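Flavodoxin (Bacteroides uniformis, PDB 4J8P) binds flavin mononucleotide and probably serves as an electron-transfer flavoprotein. Local coordinates at residues A[85-90]-A[114-119]; A[10-15]-A[32-37]; A[97-102]-A[132-137]. One frame throughout, in Å; residues are numbered along the deposited sequence.

Interaction 1: residues A[85-90]-A[114-119]; sequences IGFPIW and PFATSG. With FMN (flavin mononucleotide), chain B.
F115 lays its ring flat against the backbone of G86, whose CA stands 3.4 Å from the centroid of the F115 ring and only 11° off its normal, a CH-pi contact made over the middle of the face. CG of F115 lies between its own backbone N and carbonyl carbon (chi1 66°), which folds the ring back over the neighbouring strand; A23 of helix 18-30 also touches F115. A side chain at G86 would run into the ring. F87, in the same kind of rotamer (chi1 44°), carries its ring to the other side of the sheet, where CE1 meets P114 CB at 4.0 Å and CE2 meets A116 CB; the carbonyl O of F115 sits over one ring face, toward its rim. A126 and L130 of helix 124-133 close over F87.

Strands 80-88 and 111-117 run parallel and adjacent, the two strands of a beta-alpha-beta unit connected through helix 96-102, in the flavodoxin-like sheet. Their hydrogen-bond ladder runs from F115 N to I85 O, from F87 N to F115 O (3.0 Å), from T117 N to F87 O, and from I89 N to T117 O (2.9 Å). I89 reaches A116 CB with CD1 at 3.7 Å. Beyond the strand ends the flavin mononucleotide is gripped from both segments: its O2' donates to I89 O, its O4' pairs with T117 OG1 at 2.8 Å, and G119 N donates to N1 at 3.0 Å, while the W90 ring turns one face to the dimethylbenzene end of the flavin.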
loop_
_atom_site.group_PDB
_atom_site.type_symbol
_atom_site.label_atom_id
_atom_site.label_comp_id
_atom_site.label_asym_id
_atom_site.label_seq_id
_atom_site.Cartn_x
_atom_site.Cartn_y
_atom_site.Cartn_z
ATOM N N ILE A 85 0.461 -0.471 5.108
ATOM C CA ILE A 85 -0.113 -0.507 3.756
ATOM C C ILE A 85 1.020 -0.305 2.798
ATOM O O ILE A 85 1.651 0.759 2.814
ATOM C CB ILE A 85 -1.222 0.562 3.562
ATOM C CG1 ILE A 85 -2.352 0.352 4.595
ATOM C CG2 ILE A 85 -1.760 0.483 2.103
ATOM C CD1 ILE A 85 -3.476 1.371 4.441
ATOM N N GLY A 86 1.320 -1.325 1.998
ATOM C CA GLY A 86 2.438 -1.245 1.062
ATOM C C GLY A 86 2.005 -1.130 -0.377
ATOM O O GLY A 86 0.978 -1.695 -0.764
ATOM N N PHE A 87 2.811 -0.442 -1.168
ATOM C CA PHE A 87 2.488 -0.289 -2.592
ATOM C C PHE A 87 3.680 0.123 -3.411
ATOM O O PHE A 87 4.601 0.733 -2.878
ATOM C CB PHE A 87 1.397 0.808 -2.777
ATOM C CG PHE A 87 1.641 2.056 -1.946
ATOM C CD1 PHE A 87 1.121 2.163 -0.656
ATOM C CD2 PHE A 87 2.388 3.127 -2.462
ATOM C CE1 PHE A 87 1.375 3.290 0.136
ATOM C CE2 PHE A 87 2.667 4.251 -1.667
ATOM C CZ PHE A 87 2.129 4.340 -0.378
ATOM N N PRO A 88 3.652 -0.137 -4.726
ATOM C CA PRO A 88 4.656 0.503 -5.590
ATOM C C PRO A 88 4.351 1.985 -5.772
ATOM O O PRO A 88 3.184 2.353 -5.726
ATOM C CB PRO A 88 4.470 -0.194 -6.930
ATOM C CG PRO A 88 2.980 -0.597 -6.953
ATOM C CD PRO A 88 2.627 -0.902 -5.493
ATOM N N ILE A 89 5.365 2.819 -6.003
ATOM C CA ILE A 89 5.079 4.212 -6.315
ATOM C C ILE A 89 4.716 4.286 -7.796
ATOM O O ILE A 89 5.508 3.833 -8.630
ATOM C CB ILE A 89 6.317 5.081 -6.026
ATOM C CG1 ILE A 89 6.671 5.096 -4.533
ATOM C CG2 ILE A 89 6.135 6.517 -6.582
ATOM C CD1 ILE A 89 5.651 5.656 -3.626
ATOM N N TRP A 90 3.551 4.875 -8.119
ATOM C CA TRP A 90 3.149 5.109 -9.500
ATOM C C TRP A 90 3.028 6.610 -9.685
ATOM O O TRP A 90 2.174 7.260 -9.052
ATOM C CB TRP A 90 1.831 4.408 -9.812
ATOM C CG TRP A 90 1.919 2.915 -9.992
ATOM C CD1 TRP A 90 3.011 2.101 -9.819
ATOM C CD2 TRP A 90 0.837 2.063 -10.383
ATOM N NE1 TRP A 90 2.668 0.782 -10.099
ATOM C CE2 TRP A 90 1.339 0.741 -10.455
ATOM C CE3 TRP A 90 -0.519 2.298 -10.679
ATOM C CZ2 TRP A 90 0.509 -0.347 -10.744
ATOM C CZ3 TRP A 90 -1.328 1.225 -11.014
ATOM C CH2 TRP A 90 -0.808 -0.075 -11.064
ATOM N N PRO A 114 2.378 3.645 5.950
ATOM C CA PRO A 114 2.609 3.308 4.543
ATOM C C PRO A 114 4.052 2.899 4.270
ATOM O O PRO A 114 4.998 3.441 4.856
ATOM C CB PRO A 114 2.265 4.601 3.797
ATOM C CG PRO A 114 2.606 5.730 4.808
ATOM C CD PRO A 114 2.481 5.107 6.206
ATOM N N PHE A 115 4.233 1.925 3.372
ATOM C CA PHE A 115 5.593 1.592 2.908
ATOM C C PHE A 115 5.517 1.374 1.390
ATOM O O PHE A 115 4.418 1.148 0.848
ATOM C CB PHE A 115 6.217 0.400 3.661
ATOM C CG PHE A 115 5.540 -0.931 3.431
ATOM C CD1 PHE A 115 4.431 -1.297 4.177
ATOM C CD2 PHE A 115 6.048 -1.837 2.503
ATOM C CE1 PHE A 115 3.812 -2.529 3.976
ATOM C CE2 PHE A 115 5.428 -3.082 2.301
ATOM C CZ PHE A 115 4.331 -3.430 3.052
ATOM N N ALA A 116 6.649 1.507 0.711
ATOM C CA ALA A 116 6.601 1.427 -0.742
ATOM C C ALA A 116 7.883 0.922 -1.347
ATOM O O ALA A 116 8.911 0.798 -0.670
ATOM C CB ALA A 116 6.305 2.836 -1.301
ATOM N N THR A 117 7.807 0.581 -2.639
ATOM C CA THR A 117 8.992 0.304 -3.448
ATOM C C THR A 117 8.886 1.184 -4.685
ATOM O O THR A 117 7.779 1.591 -5.059
ATOM C CB THR A 117 9.142 -1.187 -3.805
ATOM O OG1 THR A 117 8.119 -1.563 -4.722
ATOM C CG2 THR A 117 9.101 -2.086 -2.545
ATOM N N SER A 118 10.023 1.527 -5.278
ATOM C CA SER A 118 10.013 2.416 -6.446
ATOM C C SER A 118 11.229 2.204 -7.312
ATOM O O SER A 118 12.196 1.589 -6.872
ATOM C CB SER A 118 10.010 3.873 -5.977
ATOM O OG SER A 118 11.253 4.189 -5.359
ATOM N N GLY A 119 11.202 2.771 -8.521
ATOM C CA GLY A 119 12.378 2.773 -9.381
ATOM C C GLY A 119 13.470 3.635 -8.763
ATOM O O GLY A 119 14.643 3.247 -8.750
HETATM N N1 FMN B . 9.011 4.378 -9.904
HETATM C C2 FMN B . 9.456 5.593 -9.447
HETATM O O2 FMN B . 10.581 5.740 -8.960
HETATM N N3 FMN B . 8.654 6.730 -9.606
HETATM C C4 FMN B . 7.421 6.769 -10.236
HETATM O O4 FMN B . 6.777 7.819 -10.257
HETATM C C4A FMN B . 6.997 5.488 -10.798
HETATM N N5 FMN B . 5.902 5.461 -11.532
HETATM C C5A FMN B . 5.502 4.239 -12.061
HETATM C C6 FMN B . 4.305 4.187 -12.788
HETATM C C7 FMN B . 3.794 2.983 -13.258
HETATM C C7M FMN B . 2.439 2.964 -13.913
HETATM C C8 FMN B . 4.514 1.793 -13.028
HETATM C C8M FMN B . 3.975 0.454 -13.462
HETATM C C9 FMN B . 5.715 1.846 -12.332
HETATM C C9A FMN B . 6.220 3.049 -11.832
HETATM N N10 FMN B . 7.422 3.127 -11.064
HETATM C C10 FMN B . 7.846 4.324 -10.550
HETATM C "C1'" FMN B . 8.185 1.883 -10.805
HETATM C "C2'" FMN B . 7.639 1.086 -9.620
HETATM O "O2'" FMN B . 7.345 1.910 -8.493
HETATM C "C3'" FMN B . 8.592 -0.017 -9.158
HETATM O "O3'" FMN B . 9.064 -0.757 -10.291
HETATM C "C4'" FMN B . 7.947 -0.933 -8.114
HETATM O "O4'" FMN B . 8.989 -1.550 -7.358
HETATM C "C5'" FMN B . 7.085 -1.996 -8.773
HETATM O "O5'" FMN B . 6.482 -2.720 -7.696
HETATM P P FMN B . 5.567 -3.980 -7.856
HETATM O O1P FMN B . 4.334 -3.736 -8.640
HETATM O O2P FMN B . 5.292 -4.384 -6.428
HETATM O O3P FMN B . 6.432 -5.074 -8.493
#

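Interaction 2: residues A[10-15]-A[32-37]; sequences VAYFSA and GTFYEI. With FMN (flavin mononucleotide), chain B; SO4 (sulfate ion), chain K.
Y12 and F34 bring their rings together on one side of the sheet, planes 27° apart but slid so that they barely overlap; Y12 CE1 stands over one face of F34, 3.4 Å from F34 CZ. E36, CG anti to its backbone N (chi1 -176°), lays its extended chain across the same tyrosine, CD 3.6 Å from Y12 OH. On the reverse side A11 CB meets the edge of the Y35 ring and I37 CD1. Four backbone hydrogen bonds join strands 7-12 and 33-36 in parallel, the first beta-alpha-beta unit: V10 N to T33 O, Y35 N to V10 O, Y12 N to Y35 O and I37 N to Y12 O (2.7 Å). An alanine in place of Y12 would probably leave the F34 face and the E36 methylenes without their aromatic neighbour and open a gap beside helix 18-30. One water accepts from S14 N (3.0 Å) and lies near E36 OE2 and I37 O. In the loop after strand 7-12, S14 OG donates to O2P of the flavin phosphate (2.7 Å) and A15 N to O1P (2.8 Å). These donors would probably help to offset the phosphate charge, beside a hydrogen-bonded strand pair lined by the Y12 and F34 rings.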
loop_
_atom_site.group_PDB
_atom_site.type_symbol
_atom_site.label_atom_id
_atom_site.label_comp_id
_atom_site.label_asym_id
_atom_site.label_seq_id
_atom_site.Cartn_x
_atom_site.Cartn_y
_atom_site.Cartn_z
ATOM N N VAL A 10 -0.472 -6.563 7.675
ATOM C CA VAL A 10 0.432 -6.009 6.660
ATOM C C VAL A 10 -0.305 -6.203 5.353
ATOM O O VAL A 10 -0.353 -7.331 4.844
ATOM C CB VAL A 10 1.849 -6.622 6.666
ATOM C CG1 VAL A 10 2.698 -6.100 5.505
ATOM C CG2 VAL A 10 2.531 -6.356 8.002
ATOM N N ALA A 11 -0.962 -5.139 4.876
ATOM C CA ALA A 11 -1.713 -5.143 3.627
ATOM C C ALA A 11 -0.845 -4.575 2.521
ATOM O O ALA A 11 -0.068 -3.642 2.774
ATOM C CB ALA A 11 -2.972 -4.307 3.784
ATOM N N TYR A 12 -0.917 -5.144 1.324
ATOM C CA TYR A 12 -0.074 -4.603 0.256
ATOM C C TYR A 12 -0.700 -4.814 -1.093
ATOM O O TYR A 12 -1.426 -5.803 -1.293
ATOM C CB TYR A 12 1.332 -5.272 0.263
ATOM C CG TYR A 12 1.289 -6.678 -0.262
ATOM C CD1 TYR A 12 0.919 -7.736 0.561
ATOM C CD2 TYR A 12 1.545 -6.950 -1.605
ATOM C CE1 TYR A 12 0.777 -9.024 0.056
ATOM C CE2 TYR A 12 1.398 -8.230 -2.121
ATOM C CZ TYR A 12 1.042 -9.265 -1.280
ATOM O OH TYR A 12 0.944 -10.551 -1.732
ATOM N N PHE A 13 -0.351 -3.914 -2.026
ATOM C CA PHE A 13 -0.684 -4.100 -3.437
ATOM C C PHE A 13 0.643 -4.290 -4.203
ATOM O O PHE A 13 1.621 -3.560 -3.950
ATOM C CB PHE A 13 -1.481 -2.896 -3.984
ATOM C CG PHE A 13 -1.546 -2.842 -5.491
ATOM C CD1 PHE A 13 -2.278 -3.784 -6.211
ATOM C CD2 PHE A 13 -0.893 -1.831 -6.189
ATOM C CE1 PHE A 13 -2.308 -3.742 -7.613
ATOM C CE2 PHE A 13 -0.949 -1.771 -7.590
ATOM C CZ PHE A 13 -1.669 -2.718 -8.291
ATOM N N SER A 14 0.664 -5.235 -5.176
ATOM C CA SER A 14 1.883 -5.427 -5.946
ATOM C C SER A 14 1.500 -5.919 -7.325
ATOM O O SER A 14 0.757 -6.902 -7.424
ATOM C CB SER A 14 2.790 -6.436 -5.235
ATOM O OG SER A 14 4.018 -6.655 -5.918
ATOM N N ALA A 15 1.965 -5.242 -8.360
ATOM C CA ALA A 15 1.627 -5.668 -9.731
ATOM C C ALA A 15 2.648 -6.649 -10.310
ATOM O O ALA A 15 2.270 -7.491 -11.139
ATOM C CB ALA A 15 1.505 -4.450 -10.653
ATOM N N GLY A 32 2.858 -9.997 11.752
ATOM C CA GLY A 32 1.566 -9.551 11.279
ATOM C C GLY A 32 0.916 -10.508 10.312
ATOM O O GLY A 32 1.563 -11.423 9.793
ATOM N N THR A 33 -0.381 -10.318 10.112
ATOM C CA THR A 33 -1.152 -11.075 9.129
ATOM C C THR A 33 -0.798 -10.520 7.757
ATOM O O THR A 33 -0.886 -9.306 7.549
ATOM C CB THR A 33 -2.637 -10.961 9.405
ATOM O OG1 THR A 33 -2.920 -11.564 10.666
ATOM C CG2 THR A 33 -3.483 -11.628 8.308
ATOM N N PHE A 34 -0.372 -11.401 6.840
ATOM C CA PHE A 34 0.014 -11.034 5.464
ATOM C C PHE A 34 -1.250 -10.991 4.631
ATOM O O PHE A 34 -1.981 -11.988 4.548
ATOM C CB PHE A 34 1.059 -12.029 4.934
ATOM C CG PHE A 34 1.626 -11.770 3.557
ATOM C CD1 PHE A 34 2.558 -10.753 3.348
ATOM C CD2 PHE A 34 1.386 -12.655 2.518
ATOM C CE1 PHE A 34 3.152 -10.579 2.089
ATOM C CE2 PHE A 34 1.964 -12.465 1.259
ATOM C CZ PHE A 34 2.862 -11.448 1.063
ATOM N N TYR A 35 -1.546 -9.820 4.039
ATOM C CA TYR A 35 -2.805 -9.639 3.333
ATOM C C TYR A 35 -2.585 -8.940 2.002
ATOM O O TYR A 35 -2.041 -7.843 1.991
ATOM C CB TYR A 35 -3.783 -8.813 4.198
ATOM C CG TYR A 35 -5.071 -8.496 3.478
ATOM C CD1 TYR A 35 -6.090 -9.440 3.387
ATOM C CD2 TYR A 35 -5.231 -7.294 2.785
ATOM C CE1 TYR A 35 -7.241 -9.193 2.648
ATOM C CE2 TYR A 35 -6.370 -7.043 2.031
ATOM C CZ TYR A 35 -7.379 -7.990 1.970
ATOM O OH TYR A 35 -8.504 -7.754 1.228
ATOM N N GLU A 36 -3.083 -9.526 0.905
ATOM C CA GLU A 36 -2.924 -8.867 -0.384
ATOM C C GLU A 36 -4.169 -8.085 -0.774
ATOM O O GLU A 36 -5.275 -8.629 -0.776
ATOM C CB GLU A 36 -2.600 -9.916 -1.461
ATOM C CG GLU A 36 -2.317 -9.289 -2.823
ATOM C CD GLU A 36 -1.898 -10.257 -3.912
ATOM O OE1 GLU A 36 -2.096 -11.488 -3.755
ATOM O OE2 GLU A 36 -1.440 -9.767 -4.963
ATOM N N ILE A 37 -3.972 -6.813 -1.171
ATOM C CA ILE A 37 -4.986 -5.946 -1.730
ATOM C C ILE A 37 -5.112 -6.350 -3.157
ATOM O O ILE A 37 -4.162 -6.204 -3.951
ATOM C CB ILE A 37 -4.607 -4.457 -1.582
ATOM C CG1 ILE A 37 -4.426 -4.085 -0.107
ATOM C CG2 ILE A 37 -5.667 -3.554 -2.303
ATOM C CD1 ILE A 37 -3.732 -2.710 0.077
HETATM N N1 FMN B . 9.011 4.378 -9.904
HETATM C C2 FMN B . 9.456 5.593 -9.447
HETATM O O2 FMN B . 10.581 5.740 -8.960
HETATM N N3 FMN B . 8.654 6.730 -9.606
HETATM C C4 FMN B . 7.421 6.769 -10.236
HETATM O O4 FMN B . 6.777 7.819 -10.257
HETATM C C4A FMN B . 6.997 5.488 -10.798
HETATM N N5 FMN B . 5.902 5.461 -11.532
HETATM C C5A FMN B . 5.502 4.239 -12.061
HETATM C C6 FMN B . 4.305 4.187 -12.788
HETATM C C7 FMN B . 3.794 2.983 -13.258
HETATM C C7M FMN B . 2.439 2.964 -13.913
HETATM C C8 FMN B . 4.514 1.793 -13.028
HETATM C C8M FMN B . 3.975 0.454 -13.462
HETATM C C9 FMN B . 5.715 1.846 -12.332
HETATM C C9A FMN B . 6.220 3.049 -11.832
HETATM N N10 FMN B . 7.422 3.127 -11.064
HETATM C C10 FMN B . 7.846 4.324 -10.550
HETATM C "C1'" FMN B . 8.185 1.883 -10.805
HETATM C "C2'" FMN B . 7.639 1.086 -9.620
HETATM O "O2'" FMN B . 7.345 1.910 -8.493
HETATM C "C3'" FMN B . 8.592 -0.017 -9.158
HETATM O "O3'" FMN B . 9.064 -0.757 -10.291
HETATM C "C4'" FMN B . 7.947 -0.933 -8.114
HETATM O "O4'" FMN B . 8.989 -1.550 -7.358
HETATM C "C5'" FMN B . 7.085 -1.996 -8.773
HETATM O "O5'" FMN B . 6.482 -2.720 -7.696
HETATM P P FMN B . 5.567 -3.980 -7.856
HETATM O O1P FMN B . 4.334 -3.736 -8.640
HETATM O O2P FMN B . 5.292 -4.384 -6.428
HETATM O O3P FMN B . 6.432 -5.074 -8.493
HETATM S S SO4 K . -9.684 -11.185 0.667
HETATM O O1 SO4 K . -10.961 -11.906 0.599
HETATM O O2 SO4 K . -8.640 -12.055 1.242
HETATM O O3 SO4 K . -9.225 -10.774 -0.649
HETATM O O4 SO4 K . -9.924 -9.959 1.447
HETATM O O HOH W 1 -1.754 -7.012 -5.257
#

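Interaction 3: residues A[97-102]-A[132-137]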
loop_
_atom_site.group_PDB
_atom_site.type_symbol
_atom_site.label_atom_id
_atom_site.label_comp_id
_atom_site.label_asym_id
_atom_site.label_seq_id
_atom_site.Cartn_x
_atom_site.Cartn_y
_atom_site.Cartn_z
ATOM N N ILE A 97 -5.825 1.930 -6.306
ATOM C CA ILE A 97 -6.452 0.825 -5.564
ATOM C C ILE A 97 -6.187 1.002 -4.052
ATOM O O ILE A 97 -6.939 0.492 -3.238
ATOM C CB ILE A 97 -5.998 -0.538 -6.089
ATOM C CG1 ILE A 97 -6.914 -1.637 -5.535
ATOM C CG2 ILE A 97 -4.488 -0.785 -5.789
ATOM C CD1 ILE A 97 -6.626 -2.975 -6.089
ATOM N N ILE A 98 -5.116 1.737 -3.666
ATOM C CA ILE A 98 -4.875 1.978 -2.228
ATOM C C ILE A 98 -5.983 2.867 -1.672
ATOM O O ILE A 98 -6.455 2.630 -0.550
ATOM C CB ILE A 98 -3.483 2.601 -2.048
ATOM C CG1 ILE A 98 -2.391 1.588 -2.506
ATOM C CG2 ILE A 98 -3.281 3.081 -0.555
ATOM C CD1 ILE A 98 -2.453 0.168 -1.753
ATOM N N ASN A 99 -6.440 3.849 -2.466
ATOM C CA ASN A 99 -7.580 4.676 -2.056
ATOM C C ASN A 99 -8.839 3.791 -1.950
ATOM O O ASN A 99 -9.609 3.927 -0.996
ATOM C CB ASN A 99 -7.803 5.813 -3.033
ATOM C CG ASN A 99 -6.592 6.716 -3.128
ATOM O OD1 ASN A 99 -5.776 6.543 -4.023
ATOM N ND2 ASN A 99 -6.492 7.688 -2.224
ATOM N N THR A 100 -9.047 2.871 -2.923
ATOM C CA THR A 100 -10.228 2.006 -2.807
ATOM C C THR A 100 -10.178 1.211 -1.505
ATOM O O THR A 100 -11.186 1.123 -0.802
ATOM C CB THR A 100 -10.292 1.037 -3.994
ATOM O OG1 THR A 100 -10.174 1.784 -5.197
ATOM C CG2 THR A 100 -11.635 0.250 -4.014
ATOM N N PHE A 101 -8.999 0.645 -1.190
ATOM C CA PHE A 101 -8.818 -0.155 0.009
ATOM C C PHE A 101 -9.145 0.669 1.274
ATOM O O PHE A 101 -9.939 0.222 2.103
ATOM C CB PHE A 101 -7.381 -0.693 0.034
ATOM C CG PHE A 101 -7.015 -1.436 1.278
ATOM C CD1 PHE A 101 -7.554 -2.699 1.544
ATOM C CD2 PHE A 101 -6.176 -0.863 2.223
ATOM C CE1 PHE A 101 -7.224 -3.385 2.726
ATOM C CE2 PHE A 101 -5.828 -1.564 3.391
ATOM C CZ PHE A 101 -6.346 -2.814 3.629
ATOM N N ILE A 102 -8.533 1.846 1.424
ATOM C CA ILE A 102 -8.753 2.682 2.624
ATOM C C ILE A 102 -10.238 3.070 2.737
ATOM O O ILE A 102 -10.787 3.139 3.831
ATOM C CB ILE A 102 -7.822 3.921 2.581
ATOM C CG1 ILE A 102 -6.364 3.450 2.714
ATOM C CG2 ILE A 102 -8.195 4.983 3.645
ATOM C CD1 ILE A 102 -5.308 4.579 2.375
ATOM N N THR A 132 -3.144 13.744 3.695
ATOM C CA THR A 132 -4.008 14.909 3.422
ATOM C C THR A 132 -5.435 14.436 3.045
ATOM O O THR A 132 -6.427 15.071 3.430
ATOM C CB THR A 132 -3.351 15.782 2.314
ATOM O OG1 THR A 132 -2.028 16.155 2.729
ATOM C CG2 THR A 132 -4.162 17.078 2.005
ATOM N N ASN A 133 -5.541 13.328 2.312
ATOM C CA ASN A 133 -6.862 12.856 1.892
ATOM C C ASN A 133 -7.602 12.144 3.007
ATOM O O ASN A 133 -8.847 12.121 2.990
ATOM C CB ASN A 133 -6.734 11.934 0.697
ATOM C CG ASN A 133 -8.021 11.930 -0.084
ATOM O OD1 ASN A 133 -8.513 12.981 -0.506
ATOM N ND2 ASN A 133 -8.660 10.781 -0.179
ATOM N N TYR A 134 -6.847 11.577 3.996
ATOM C CA TYR A 134 -7.456 10.804 5.098
ATOM C C TYR A 134 -6.969 11.349 6.435
ATOM O O TYR A 134 -6.222 10.668 7.157
ATOM C CB TYR A 134 -7.124 9.312 4.956
ATOM C CG TYR A 134 -7.529 8.774 3.603
ATOM C CD1 TYR A 134 -8.871 8.676 3.246
ATOM C CD2 TYR A 134 -6.573 8.409 2.665
ATOM C CE1 TYR A 134 -9.248 8.218 1.989
ATOM C CE2 TYR A 134 -6.939 7.947 1.400
ATOM C CZ TYR A 134 -8.282 7.841 1.073
ATOM O OH TYR A 134 -8.654 7.409 -0.179
ATOM N N PRO A 135 -7.401 12.575 6.794
ATOM C CA PRO A 135 -6.860 13.210 8.006
ATOM C C PRO A 135 -7.377 12.622 9.322
ATOM O O PRO A 135 -6.877 13.012 10.380
ATOM C CB PRO A 135 -7.281 14.683 7.849
ATOM C CG PRO A 135 -8.510 14.639 7.011
ATOM C CD PRO A 135 -8.306 13.491 6.058
ATOM N N GLY A 136 -8.347 11.716 9.246
ATOM C CA GLY A 136 -8.912 11.044 10.408
ATOM C C GLY A 136 -8.106 9.832 10.836
ATOM O O GLY A 136 -8.366 9.265 11.898
ATOM N N ILE A 137 -7.145 9.402 10.005
ATOM C CA ILE A 137 -6.357 8.213 10.328
ATOM C C ILE A 137 -5.097 8.611 11.108
ATOM O O ILE A 137 -4.521 9.669 10.854
ATOM C CB ILE A 137 -6.013 7.500 9.003
ATOM C CG1 ILE A 137 -7.288 6.772 8.510
ATOM C CG2 ILE A 137 -4.832 6.541 9.130
ATOM C CD1 ILE A 137 -7.111 6.120 7.111
#
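Y134 lies with one ring face beneath I102, whose CG2 methyl sits almost exactly over the ring centre, 3.6 Å from the centroid and 4° off the normal. This CH-pi contact joins two helices of the flavodoxin-like alpha/beta fold: helix 96-102, the connection of a beta-alpha-beta unit, and the C-terminal end of helix 124-133, where Y134 is the first residue to leave helical geometry and opens a type I turn to I137. CG2 of I102 is anti to its backbone N, while CG1 lies beside that N and the chain runs on extended, which carries CD1 to the CD2-CE2 side of the same ring, 3.9 Å from Y134 CE2. The I102 and Y134 side chains slant across each other, and I137 CD1 touches I102 CG2 at 3.8 Å. On the ring face opposite I102 lies N133 ND2, displaced toward the rim. N99 meets the ring from another direction: its side chain crosses that of Y134 at about a right angle, with ND2 near the ring plane at its edge. The tyrosine hydroxyl also pairs with E103, so its oxygen has partners from helix 96-102 and from just beyond it. N99 ND2 donates to Y134 OH at 3.0 Å, with an angle of 163° at the hydrogen and the oxygen only 5° out of the amide plane.

In the fold
Interactions 1 and 2 lie in one parallel sheet, their centres 12 Å apart, because strands 7-12 and 80-88 are neighbours: G86 N is 2.8 Å from A11 O and G86 O is 2.9 Å from F13 N, both probable hydrogen bonds. Both open at their C-terminal strand ends onto the flavin mononucleotide, interaction 2 at the phosphate, interaction 1 at the ribityl chain and the ring system. Interaction 3 lies on one side of that sheet, the side chain of N99 about 13 Å from the flavin mononucleotide. Helix 96-102 packs on both of the other contacts: F87 CB meets I98 CG1 at 3.9 Å, and I37 CD1 meets I98 CD1 at 3.6 Å.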